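Local coordinates for spindle pole body-associated protein VIK1 (Saccharomyces cerevisiae, PDB 2O0A) that recruits the kinesin-14 motor Kar3 to microtubules and modulates its interactions with them through a C-terminal motor-like domain that lacks a nucleotide-binding site, at residues Glu39-Asp44 and Gly48-Gly53; Lys232-Phe237 and Leu280-Glu285. One frame throughout, in Å; residues are numbered along the deposited sequence.

Overall arrangement
Contact 1 pairs the two strands of a beta hairpin, Glu39-Asp44 with Gly48-Gly53, and its centre lies about 23 Å from the centre of the chain. Contact 2 joins helices 231-243 and 276-289 through Lys232-Phe237 and Leu280-Glu285, with its centre about 14 Å from that of the chain. The two contact centres are about 19 Å apart, yet helix 276-289 bridges them: Leu280 turns toward the hairpin, with Gln52 NE2 3.9 Å from its CD1 and Ile50 CD1 4.1 Å from its CD2, while Ile282 of the same helix faces Ile234 and Phe237. This motor-like domain has no nucleotide site to which either contact could be referred; both are structural.

Contact 1 (Glu39-Asp44 and Gly48-Gly53); sequences ENLLFD and GVITQG
Strands 41-44 and 49-52 pair as an antiparallel hairpin at the periphery of the motor-homology domain, and Leu42 and Phe43 meet Thr51 and Ile50 at its middle. The axes of the two short strands approach to 4.7 Å, with their directions 162° apart. Leu42 and Thr51 form a hydrogen-bonded pair: Leu42 N reaches Thr51 O at 2.9 Å and Thr51 N returns a bond to Leu42 O, both close to straight and in the carbonyl planes. Leu42 O takes two further approaches, a CA-H contact from Ile50 CA at 3.2 Å and a hydrogen bond from a water that also bonds Thr51 OG1 at 2.8 Å, tying the backbone of one strand to a side chain of the other.

At the turn end the pairing departs from regular register. Gly48 and Val49 both face Asp44, a G1 beta bulge, with Gly48 at a glycine-favouring phi of 72°. Asp44 O accepts from Val49 N at 3.1 Å and, weakly, from Gly48 N, while Asp44 N donates to Val49 O in a nearly straight bond. The Asp44 carboxylate turns back into the connecting loop, where OD1 accepts from Asn47 N.

Leu41, Phe43, Ile50 and Gln52 share one face of the sheet. Ile50 parts its branches between two neighbours: chi1 of -55° puts CG1 beside the backbone N, 3.9 Å from Phe43 CD1 and oblique to the ring, and CG2 opposite that N, 3.7 Å from Leu41 CD2. The Ile50 side chain runs alongside that of Phe43 in the same direction, and this face packs against strand 27-32 and helix 276-289. On the other face, Asp44 CB and Val49 CB stand 3.8 Å apart. Beyond 49-52 the sheet continues into strand 58-60 through backbone hydrogen bonds between Ile50 and Tyr59.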
ATOM      1  N   GLU A  39      23.013   4.042 -11.854  1.00 22.98           N
ATOM      2  CA  GLU A  39      23.969   4.878 -11.114  1.00 24.42           C
ATOM      3  C   GLU A  39      23.744   6.375 -11.337  1.00 25.06           C
ATOM      4  O   GLU A  39      24.126   7.191 -10.491  1.00 25.79           O
ATOM      5  CB  GLU A  39      25.420   4.489 -11.438  1.00 24.83           C
ATOM      6  CG  GLU A  39      25.793   3.089 -10.978  1.00 25.97           C
ATOM      7  CD  GLU A  39      27.253   2.738 -11.215  0.10 24.58           C
ATOM      8  OE1 GLU A  39      28.082   3.657 -11.387  0.10 24.37           O
ATOM      9  OE2 GLU A  39      27.570   1.530 -11.221  0.10 24.25           O
ATOM     10  N   ASN A  40      23.109   6.730 -12.451  1.00 25.72           N
ATOM     11  CA  ASN A  40      22.837   8.128 -12.780  1.00 26.22           C
ATOM     12  C   ASN A  40      21.546   8.660 -12.161  1.00 26.20           C
ATOM     13  O   ASN A  40      21.221   9.841 -12.314  1.00 26.84           O
ATOM     14  CB  ASN A  40      22.831   8.350 -14.301  1.00 26.42           C
ATOM     15  CG  ASN A  40      21.632   7.719 -14.990  0.10 26.26           C
ATOM     16  OD1 ASN A  40      21.160   6.655 -14.597  0.10 26.53           O
ATOM     17  ND2 ASN A  40      21.143   8.377 -16.032  0.10 26.59           N
ATOM     18  N   LEU A  41      20.794   7.786 -11.490  1.00 25.68           N
ATOM     19  CA  LEU A  41      19.675   8.240 -10.669  1.00 25.55           C
ATOM     20  C   LEU A  41      20.237   8.817  -9.378  1.00 25.22           C
ATOM     21  O   LEU A  41      21.089   8.194  -8.739  1.00 26.21           O
ATOM     22  CB  LEU A  41      18.710   7.088 -10.369  1.00 25.04           C
ATOM     23  CG  LEU A  41      17.510   6.909 -11.320  1.00 27.36           C
ATOM     24  CD1 LEU A  41      16.634   5.767 -10.777  1.00 25.26           C
ATOM     25  CD2 LEU A  41      16.703   8.182 -11.467  1.00 27.25           C
ATOM     26  N   LEU A  42      19.789  10.017  -9.021  1.00 24.20           N
ATOM     27  CA  LEU A  42      20.251  10.689  -7.814  1.00 24.30           C
ATOM     28  C   LEU A  42      19.172  10.632  -6.753  1.00 23.28           C
ATOM     29  O   LEU A  42      18.004  10.906  -7.036  1.00 23.40           O
ATOM     30  CB  LEU A  42      20.643  12.144  -8.090  1.00 24.54           C
ATOM     31  CG  LEU A  42      21.890  12.458  -8.933  1.00 26.29           C
ATOM     32  CD1 LEU A  42      23.015  11.429  -8.768  0.20 25.50           C
ATOM     33  CD2 LEU A  42      21.531  12.631 -10.397  1.00 26.63           C
ATOM     34  N   PHE A  43      19.561  10.253  -5.541  1.00 22.66           N
ATOM     35  CA  PHE A  43      18.611  10.119  -4.438  1.00 21.95           C
ATOM     36  C   PHE A  43      18.882  11.120  -3.348  1.00 21.86           C
ATOM     37  O   PHE A  43      19.979  11.155  -2.792  1.00 22.34           O
ATOM     38  CB  PHE A  43      18.678   8.720  -3.836  1.00 22.30           C
ATOM     39  CG  PHE A  43      18.395   7.641  -4.815  1.00 21.62           C
ATOM     40  CD1 PHE A  43      17.099   7.179  -5.004  1.00 22.15           C
ATOM     41  CD2 PHE A  43      19.424   7.088  -5.570  1.00 21.45           C
ATOM     42  CE1 PHE A  43      16.833   6.182  -5.932  1.00 22.80           C
ATOM     43  CE2 PHE A  43      19.162   6.098  -6.498  1.00 20.08           C
ATOM     44  CZ  PHE A  43      17.871   5.636  -6.673  1.00 22.19           C
ATOM     45  N   ASP A  44      17.867  11.920  -3.049  1.00 20.81           N
ATOM     46  CA  ASP A  44      17.902  12.840  -1.923  1.00 20.80           C
ATOM     47  C   ASP A  44      16.957  12.311  -0.833  1.00 20.21           C
ATOM     48  O   ASP A  44      15.753  12.574  -0.851  1.00 19.89           O
ATOM     49  CB  ASP A  44      17.513  14.251  -2.390  1.00 21.17           C
ATOM     50  CG  ASP A  44      17.625  15.296  -1.281  1.00 22.49           C
ATOM     51  OD1 ASP A  44      17.691  14.911  -0.085  1.00 24.31           O
ATOM     52  OD2 ASP A  44      17.658  16.505  -1.609  1.00 22.69           O
ATOM     53  N   GLY A  48      13.371  13.950  -0.136  1.00 20.39           N
ATOM     54  CA  GLY A  48      12.430  13.070  -0.822  1.00 20.33           C
ATOM     55  C   GLY A  48      12.423  13.294  -2.318  1.00 19.99           C
ATOM     56  O   GLY A  48      11.373  13.437  -2.928  1.00 20.54           O
ATOM     57  N   VAL A  49      13.606  13.328  -2.907  1.00 20.15           N
ATOM     58  CA  VAL A  49      13.724  13.628  -4.329  1.00 20.43           C
ATOM     59  C   VAL A  49      14.503  12.521  -5.037  1.00 20.43           C
ATOM     60  O   VAL A  49      15.515  12.067  -4.533  1.00 20.90           O
ATOM     61  CB  VAL A  49      14.450  14.986  -4.556  1.00 20.55           C
ATOM     62  CG1 VAL A  49      14.419  15.346  -6.016  1.00 21.90           C
ATOM     63  CG2 VAL A  49      13.800  16.086  -3.731  1.00 21.77           C
ATOM     64  N   ILE A  50      14.013  12.088  -6.198  1.00 20.98           N
ATOM     65  CA  ILE A  50      14.788  11.255  -7.115  1.00 21.35           C
ATOM     66  C   ILE A  50      14.918  12.045  -8.415  1.00 21.88           C
ATOM     67  O   ILE A  50      13.913  12.454  -9.006  1.00 21.77           O
ATOM     68  CB  ILE A  50      14.129   9.887  -7.395  1.00 20.80           C
ATOM     69  CG1 ILE A  50      13.865   9.147  -6.082  1.00 20.79           C
ATOM     70  CG2 ILE A  50      15.003   9.038  -8.342  1.00 21.61           C
ATOM     71  CD1 ILE A  50      13.042   7.876  -6.254  1.00 19.40           C
ATOM     72  N   THR A  51      16.159  12.270  -8.829  1.00 22.94           N
ATOM     73  CA  THR A  51      16.449  13.041 -10.032  1.00 23.92           C
ATOM     74  C   THR A  51      17.110  12.168 -11.089  1.00 24.32           C
ATOM     75  O   THR A  51      18.074  11.465 -10.794  1.00 23.60           O
ATOM     76  CB  THR A  51      17.392  14.214  -9.706  1.00 23.86           C
ATOM     77  OG1 THR A  51      16.771  15.076  -8.744  1.00 24.86           O
ATOM     78  CG2 THR A  51      17.713  15.021 -10.961  1.00 24.03           C
ATOM     79  N   GLN A  52      16.579  12.215 -12.312  1.00 25.78           N
ATOM     80  CA  GLN A  52      17.198  11.531 -13.450  1.00 27.13           C
ATOM     81  C   GLN A  52      18.410  12.344 -13.902  1.00 27.67           C
ATOM     82  O   GLN A  52      18.278  13.504 -14.278  1.00 28.29           O
ATOM     83  CB  GLN A  52      16.193  11.360 -14.589  1.00 26.95           C
ATOM     84  CG  GLN A  52      15.167  10.256 -14.369  1.00 27.67           C
ATOM     85  CD  GLN A  52      14.072  10.236 -15.424  0.60 27.77           C
ATOM     86  OE1 GLN A  52      13.793  11.248 -16.071  1.00 29.84           O
ATOM     87  NE2 GLN A  52      13.440   9.077 -15.598  0.80 28.43           N
ATOM     88  N   GLY A  53      19.590  11.731 -13.841  1.00 28.59           N
ATOM     89  CA  GLY A  53      20.861  12.447 -14.023  1.00 29.31           C
ATOM     90  C   GLY A  53      21.147  13.040 -15.391  1.00 29.72           C
ATOM     91  O   GLY A  53      21.922  13.997 -15.498  0.70 29.78           O
TER
HETATM   92  O   HOH W   1      17.524  13.990  -6.284  1.00 25.15           O

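Contact 2 (Lys232-Phe237 and Leu280-Glu285)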
ATOM      1  N   LYS A 232       2.584  -4.605 -16.351  1.00 23.59           N
ATOM      2  CA  LYS A 232       1.293  -4.633 -17.033  1.00 24.20           C
ATOM      3  C   LYS A 232       0.169  -4.161 -16.116  1.00 24.14           C
ATOM      4  O   LYS A 232      -0.640  -3.324 -16.515  1.00 24.54           O
ATOM      5  CB  LYS A 232       0.978  -6.021 -17.580  1.00 24.56           C
ATOM      6  CG  LYS A 232       1.291  -6.185 -19.064  1.00 27.08           C
ATOM      7  CD  LYS A 232       0.631  -7.438 -19.634  1.00 27.73           C
ATOM      8  CE  LYS A 232      -0.715  -7.140 -20.295  0.10 27.69           C
ATOM      9  NZ  LYS A 232      -1.810  -6.867 -19.323  0.10 27.81           N
ATOM     10  N   SER A 233       0.166  -4.666 -14.878  1.00 23.91           N
ATOM     11  CA  SER A 233      -0.854  -4.301 -13.895  1.00 23.91           C
ATOM     12  C   SER A 233      -0.769  -2.806 -13.592  1.00 23.06           C
ATOM     13  O   SER A 233      -1.781  -2.112 -13.551  1.00 23.07           O
ATOM     14  CB  SER A 233      -0.695  -5.127 -12.606  1.00 23.83           C
ATOM     15  OG  SER A 233      -0.801  -6.528 -12.861  1.00 27.25           O
ATOM     16  N   ILE A 234       0.453  -2.308 -13.406  1.00 22.92           N
ATOM     17  CA  ILE A 234       0.672  -0.890 -13.120  1.00 22.25           C
ATOM     18  C   ILE A 234       0.171   0.008 -14.258  1.00 22.87           C
ATOM     19  O   ILE A 234      -0.375   1.085 -14.020  1.00 22.83           O
ATOM     20  CB  ILE A 234       2.158  -0.620 -12.828  1.00 21.95           C
ATOM     21  CG1 ILE A 234       2.560  -1.294 -11.511  1.00 21.38           C
ATOM     22  CG2 ILE A 234       2.446   0.872 -12.789  1.00 21.48           C
ATOM     23  CD1 ILE A 234       4.061  -1.464 -11.337  1.00 21.45           C
ATOM     24  N   GLU A 235       0.385  -0.452 -15.489  1.00 23.75           N
ATOM     25  CA  GLU A 235      -0.037   0.279 -16.672  1.00 24.76           C
ATOM     26  C   GLU A 235      -1.546   0.296 -16.822  1.00 24.69           C
ATOM     27  O   GLU A 235      -2.118   1.301 -17.255  1.00 24.83           O
ATOM     28  CB  GLU A 235       0.605  -0.319 -17.915  1.00 25.01           C
ATOM     29  CG  GLU A 235       2.082  -0.030 -18.024  1.00 27.81           C
ATOM     30  CD  GLU A 235       2.714  -0.724 -19.211  1.00 31.36           C
ATOM     31  OE1 GLU A 235       2.144  -1.729 -19.700  1.00 34.16           O
ATOM     32  OE2 GLU A 235       3.795  -0.270 -19.636  1.00 32.84           O
ATOM     33  N   GLN A 236      -2.181  -0.810 -16.435  1.00 25.33           N
ATOM     34  CA  GLN A 236      -3.639  -0.891 -16.399  1.00 25.27           C
ATOM     35  C   GLN A 236      -4.196   0.133 -15.409  1.00 25.12           C
ATOM     36  O   GLN A 236      -5.140   0.855 -15.719  1.00 25.42           O
ATOM     37  CB  GLN A 236      -4.102  -2.314 -16.078  1.00 26.02           C
ATOM     38  CG  GLN A 236      -5.502  -2.640 -16.578  0.10 25.44           C
ATOM     39  CD  GLN A 236      -5.801  -4.130 -16.572  0.10 25.48           C
ATOM     40  OE1 GLN A 236      -6.873  -4.552 -16.142  0.10 25.81           O
ATOM     41  NE2 GLN A 236      -4.856  -4.932 -17.054  0.10 25.59           N
ATOM     42  N   PHE A 237      -3.576   0.231 -14.231  1.00 24.25           N
ATOM     43  CA  PHE A 237      -3.905   1.285 -13.278  1.00 24.03           C
ATOM     44  C   PHE A 237      -3.762   2.662 -13.924  1.00 24.06           C
ATOM     45  O   PHE A 237      -4.660   3.499 -13.850  1.00 24.02           O
ATOM     46  CB  PHE A 237      -3.017   1.152 -12.030  1.00 23.09           C
ATOM     47  CG  PHE A 237      -2.838   2.424 -11.241  1.00 22.77           C
ATOM     48  CD1 PHE A 237      -3.911   3.029 -10.588  1.00 23.73           C
ATOM     49  CD2 PHE A 237      -1.576   3.003 -11.120  1.00 21.92           C
ATOM     50  CE1 PHE A 237      -3.723   4.199  -9.839  1.00 23.37           C
ATOM     51  CE2 PHE A 237      -1.382   4.160 -10.384  1.00 22.51           C
ATOM     52  CZ  PHE A 237      -2.456   4.764  -9.736  1.00 22.46           C
ATOM     53  N   LEU A 280       8.429   6.385 -12.155  1.00 18.03           N
ATOM     54  CA  LEU A 280       8.606   7.797 -11.800  1.00 18.33           C
ATOM     55  C   LEU A 280       7.531   8.662 -12.457  1.00 18.51           C
ATOM     56  O   LEU A 280       6.932   9.505 -11.812  1.00 18.87           O
ATOM     57  CB  LEU A 280      10.014   8.288 -12.162  1.00 17.95           C
ATOM     58  CG  LEU A 280      11.161   7.662 -11.364  1.00 19.32           C
ATOM     59  CD1 LEU A 280      12.481   8.016 -12.023  1.00 17.22           C
ATOM     60  CD2 LEU A 280      11.129   8.129  -9.899  1.00 19.45           C
ATOM     61  N   THR A 281       7.256   8.434 -13.742  1.00 19.00           N
ATOM     62  CA  THR A 281       6.185   9.177 -14.407  1.00 19.87           C
ATOM     63  C   THR A 281       4.829   9.020 -13.704  1.00 19.49           C
ATOM     64  O   THR A 281       4.101   9.989 -13.494  1.00 20.10           O
ATOM     65  CB  THR A 281       6.094   8.790 -15.895  1.00 20.34           C
ATOM     66  OG1 THR A 281       7.314   9.172 -16.532  1.00 21.83           O
ATOM     67  CG2 THR A 281       4.905   9.492 -16.580  1.00 21.56           C
ATOM     68  N   ILE A 282       4.510   7.795 -13.316  1.00 19.43           N
ATOM     69  CA  ILE A 282       3.252   7.513 -12.632  1.00 19.56           C
ATOM     70  C   ILE A 282       3.197   8.221 -11.289  1.00 19.46           C
ATOM     71  O   ILE A 282       2.158   8.771 -10.922  1.00 19.47           O
ATOM     72  CB  ILE A 282       3.019   5.999 -12.517  1.00 19.73           C
ATOM     73  CG1 ILE A 282       2.845   5.431 -13.930  1.00 21.32           C
ATOM     74  CG2 ILE A 282       1.784   5.694 -11.651  1.00 19.27           C
ATOM     75  CD1 ILE A 282       2.784   3.940 -14.024  1.00 21.13           C
ATOM     76  N   SER A 283       4.332   8.253 -10.597  1.00 19.66           N
ATOM     77  CA  SER A 283       4.418   8.937  -9.309  1.00 20.35           C
ATOM     78  C   SER A 283       4.027  10.409  -9.443  1.00 21.38           C
ATOM     79  O   SER A 283       3.402  10.976  -8.543  1.00 21.27           O
ATOM     80  CB  SER A 283       5.808   8.764  -8.679  1.00 20.88           C
ATOM     81  OG  SER A 283       6.776   9.629  -9.261  1.00 21.12           O
ATOM     82  N   GLU A 284       4.378  11.030 -10.568  1.00 21.70           N
ATOM     83  CA  GLU A 284       3.964  12.425 -10.789  1.00 22.23           C
ATOM     84  C   GLU A 284       2.452  12.591 -11.019  1.00 22.53           C
ATOM     85  O   GLU A 284       1.846  13.541 -10.522  1.00 23.31           O
ATOM     86  CB  GLU A 284       4.769  13.082 -11.921  1.00 22.31           C
ATOM     87  CG  GLU A 284       4.723  14.608 -11.871  0.20 21.94           C
ATOM     88  CD  GLU A 284       5.556  15.283 -12.948  0.10 22.09           C
ATOM     89  OE1 GLU A 284       6.671  14.801 -13.245  0.10 21.91           O
ATOM     90  OE2 GLU A 284       5.099  16.312 -13.486  0.10 21.95           O
ATOM     91  N   GLU A 285       1.847  11.664 -11.751  1.00 22.65           N
ATOM     92  CA  GLU A 285       0.406  11.667 -11.977  1.00 22.57           C
ATOM     93  C   GLU A 285      -0.385  11.436 -10.687  1.00 22.61           C
ATOM     94  O   GLU A 285      -1.416  12.063 -10.457  1.00 22.52           O
ATOM     95  CB  GLU A 285       0.031  10.592 -12.980  1.00 22.68           C
ATOM     96  CG  GLU A 285       0.616  10.768 -14.368  1.00 24.02           C
ATOM     97  CD  GLU A 285       0.162   9.658 -15.261  1.00 25.48           C
ATOM     98  OE1 GLU A 285       0.653   8.520 -15.079  1.00 24.33           O
ATOM     99  OE2 GLU A 285      -0.712   9.907 -16.123  1.00 25.93           O
TER
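Ile282 meets Ile234 and Phe237 in a small, buried helix-helix contact, and its two branches serve different partners. CD1, at the end of the longer branch, presses on Ile234 CG2 at 3.3 Å, tighter than usual for two methyl carbons. The other branch places CG2 3.7 Å from Phe237 CE2, near the plane of the ring and at its edge, so the methyl does not lie over the aromatic face. The Phe237 ring reaches this position with CG opposite its backbone N (chi1 156°).

The backbones keep the spacing of packed helices, with Ile234 CA and Ile282 CA 8.8 Å apart, and the segments together bury 124 Å². In contrast to the tight methyl contact, partly exposed Glu235 starts out away from 280-285, and its side chain packs on Lys278, earlier in helix 276-289. Glu285 starts toward the opposite helix without touching 232-237; its OE2 forms a salt bridge with Lys243 NZ, farther along helix 231-243. With three apolar side chains touching and polar groups bonded beyond them, the segments meet through shape and hydrophobic burial, without a directional bond between them.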